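Local atomic coordinates of uncharacterized protein MJ1460 (Methanocaldococcus jannaschii DSM 2661, PDB entry 2OSO), a protein that is of unknown function but belongs to the vinyl-4-reductase (V4R) family and binds a zinc ion. Residues F76-F81 / F119-L124. The protein carries 3 engineered substitutions. Residues are numbered along the deposited sequence; the frame is centred on the assembly and turned at random.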
loop_
_atom_site.group_PDB
_atom_site.type_symbol
_atom_site.label_atom_id
_atom_site.label_comp_id
_atom_site.label_asym_id
_atom_site.label_seq_id
_atom_site.Cartn_x
_atom_site.Cartn_y
_atom_site.Cartn_z
ATOM N N PHE A 76 6.271 -4.168 -13.588
ATOM C CA PHE A 76 4.820 -3.892 -13.695
ATOM C C PHE A 76 3.974 -5.184 -13.653
ATOM O O PHE A 76 2.921 -5.219 -13.016
ATOM C CB PHE A 76 4.490 -3.019 -14.894
ATOM C CG PHE A 76 4.471 -1.539 -14.571
ATOM C CD1 PHE A 76 5.615 -0.920 -14.115
ATOM C CD2 PHE A 76 3.327 -0.797 -14.720
ATOM C CE1 PHE A 76 5.621 0.403 -13.748
ATOM C CE2 PHE A 76 3.313 0.541 -14.372
ATOM C CZ PHE A 76 4.469 1.147 -13.917
ATOM N N LYS A 77 4.457 -6.259 -14.268
ATOM C CA LYS A 77 3.742 -7.545 -14.145
ATOM C C LYS A 77 3.789 -8.095 -12.717
ATOM O O LYS A 77 2.802 -8.644 -12.242
ATOM C CB LYS A 77 4.289 -8.600 -15.106
ATOM C CG LYS A 77 3.993 -8.336 -16.563
ATOM C CD LYS A 77 2.488 -8.375 -16.888
ATOM C CE LYS A 77 1.857 -9.740 -16.577
ATOM N NZ LYS A 77 0.518 -9.980 -17.294
ATOM N N LEU A 78 4.956 -8.016 -12.077
ATOM C CA LEU A 78 5.100 -8.471 -10.681
ATOM C C LEU A 78 4.224 -7.702 -9.695
ATOM O O LEU A 78 3.668 -8.285 -8.749
ATOM C CB LEU A 78 6.550 -8.353 -10.257
ATOM C CG LEU A 78 7.511 -9.343 -10.885
ATOM C CD1 LEU A 78 8.944 -9.042 -10.425
ATOM C CD2 LEU A 78 7.092 -10.790 -10.568
HETATM N N MSE A 79 4.086 -6.398 -9.922
HETATM C CA MSE A 79 3.245 -5.554 -9.097
HETATM C C MSE A 79 1.750 -5.787 -9.378
HETATM O O MSE A 79 0.895 -5.363 -8.594
HETATM C CB MSE A 79 3.604 -4.103 -9.350
HETATM C CG MSE A 79 4.943 -3.658 -8.913
HETATM SE SE MSE A 79 5.127 -1.681 -9.126
HETATM C CE MSE A 79 4.122 -1.115 -7.569
ATOM N N ASN A 80 1.440 -6.474 -10.483
ATOM C CA ASN A 80 0.081 -6.657 -10.957
ATOM C C ASN A 80 -0.524 -5.322 -11.375
ATOM O O ASN A 80 -1.769 -5.074 -11.322
ATOM C CB ASN A 80 -0.787 -7.429 -9.941
ATOM C CG ASN A 80 -1.949 -8.113 -10.600
ATOM O OD1 ASN A 80 -1.874 -8.425 -11.784
ATOM N ND2 ASN A 80 -3.045 -8.332 -9.861
ATOM N N PHE A 81 0.345 -4.466 -11.909
ATOM C CA PHE A 81 -0.068 -3.127 -12.385
ATOM C C PHE A 81 -0.399 -3.099 -13.884
ATOM O O PHE A 81 -0.838 -2.085 -14.399
ATOM C CB PHE A 81 1.047 -2.106 -12.021
ATOM C CG PHE A 81 0.836 -1.409 -10.695
ATOM C CD1 PHE A 81 0.135 -2.014 -9.666
ATOM C CD2 PHE A 81 1.376 -0.154 -10.488
ATOM C CE1 PHE A 81 -0.091 -1.362 -8.491
ATOM C CE2 PHE A 81 1.180 0.520 -9.336
ATOM C CZ PHE A 81 0.434 -0.079 -8.296
ATOM N N PHE A 119 0.042 8.125 -9.545
ATOM C CA PHE A 119 1.107 7.292 -8.913
ATOM C C PHE A 119 1.898 6.514 -9.968
ATOM O O PHE A 119 3.130 6.586 -9.999
ATOM C CB PHE A 119 0.502 6.376 -7.828
ATOM C CG PHE A 119 1.481 5.463 -7.177
ATOM C CD1 PHE A 119 2.543 5.982 -6.446
ATOM C CD2 PHE A 119 1.304 4.093 -7.200
ATOM C CE1 PHE A 119 3.459 5.125 -5.855
ATOM C CE2 PHE A 119 2.220 3.261 -6.564
ATOM C CZ PHE A 119 3.270 3.800 -5.868
ATOM N N ILE A 120 1.215 5.828 -10.885
ATOM C CA ILE A 120 1.896 5.087 -11.974
ATOM C C ILE A 120 2.744 6.039 -12.880
ATOM O O ILE A 120 3.883 5.738 -13.263
ATOM C CB ILE A 120 0.867 4.240 -12.839
ATOM C CG1 ILE A 120 0.394 2.979 -12.070
ATOM C CG2 ILE A 120 1.494 3.933 -14.227
ATOM C CD1 ILE A 120 -0.736 2.157 -12.732
ATOM N N ALA A 121 2.222 7.221 -13.158
ATOM C CA ALA A 121 2.891 8.203 -14.013
ATOM C C ALA A 121 4.193 8.660 -13.344
ATOM O O ALA A 121 5.219 8.756 -14.006
ATOM C CB ALA A 121 1.940 9.422 -14.359
ATOM N N GLY A 122 4.155 8.852 -12.025
ATOM C CA GLY A 122 5.345 9.170 -11.236
ATOM C C GLY A 122 6.330 8.042 -11.282
ATOM O O GLY A 122 7.588 8.240 -11.424
ATOM N N ILE A 123 5.814 6.841 -11.075
ATOM C CA ILE A 123 6.706 5.651 -11.109
ATOM C C ILE A 123 7.488 5.626 -12.437
ATOM O O ILE A 123 8.693 5.421 -12.467
ATOM C CB ILE A 123 5.965 4.361 -10.970
ATOM C CG1 ILE A 123 5.428 4.208 -9.519
ATOM C CG2 ILE A 123 6.942 3.184 -11.253
ATOM C CD1 ILE A 123 4.494 2.976 -9.382
ATOM N N LEU A 124 6.784 5.871 -13.514
ATOM C CA LEU A 124 7.353 5.812 -14.871
ATOM C C LEU A 124 8.412 6.881 -15.058
ATOM O O LEU A 124 9.464 6.611 -15.615
ATOM C CB LEU A 124 6.246 5.949 -15.919
ATOM C CG LEU A 124 5.399 4.698 -16.140
ATOM C CD1 LEU A 124 4.224 5.061 -17.048
ATOM C CD2 LEU A 124 6.206 3.528 -16.677
#
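Start with Phe76, which gives up 73 Å² here, more than any other residue of the pair. It sits in the last turn of helix 69-79; its CA-CB bond points toward helix 118-132, and its ring reaches three of that helix's side chains. The edge of the Phe76 ring meets two isoleucines about one turn apart: Phe76 CE2 lies 3.9 Å from CG2 of Ile120, and Phe76 CE1 lies 4.0 Å from CG2 of Ile123. Phe76 CZ also comes within 4.0 Å of CD2 of Leu124, whose CA-CB bond points sideways but whose tip swings in.

The second ring, Phe81, owes its place to the way the helix ends. Asn80 takes a positive phi, and the bonds Phe81 N to Phe76 O (2.9 Å) and Asn80 N to Lys77 O (3.1 Å) close a Schellman motif. The chain turns off, yet Phe81 still faces the same helix as Phe76. Phe81 CD2 packs 3.6 Å from CG1 of Ile120, the closest approach between the segments, so that isoleucine touches both rings. Phe81 CE2 reaches CD1 of Ile123 at 4.1 Å and, at the ring edge, CE2 of Phe119 at 4.0 Å. Selenomethionine Met79 adds a looser touch, its CE 4.5 Å from CD1 of Ile123.

Around this, Leu102 and Phe153 of the sheet pack on Ile120, whose side chain is about 7 Å from the bound zinc ion; Phe60 of helix 53-64 and Phe36 of the second subunit meet Phe119 edge-to-face.

All seven touching residues are buried and no hydrogen bond crosses between the segments. Cohesion therefore rests on burial of hydrocarbon and aromatic surface and on close fit, not on directional bonds.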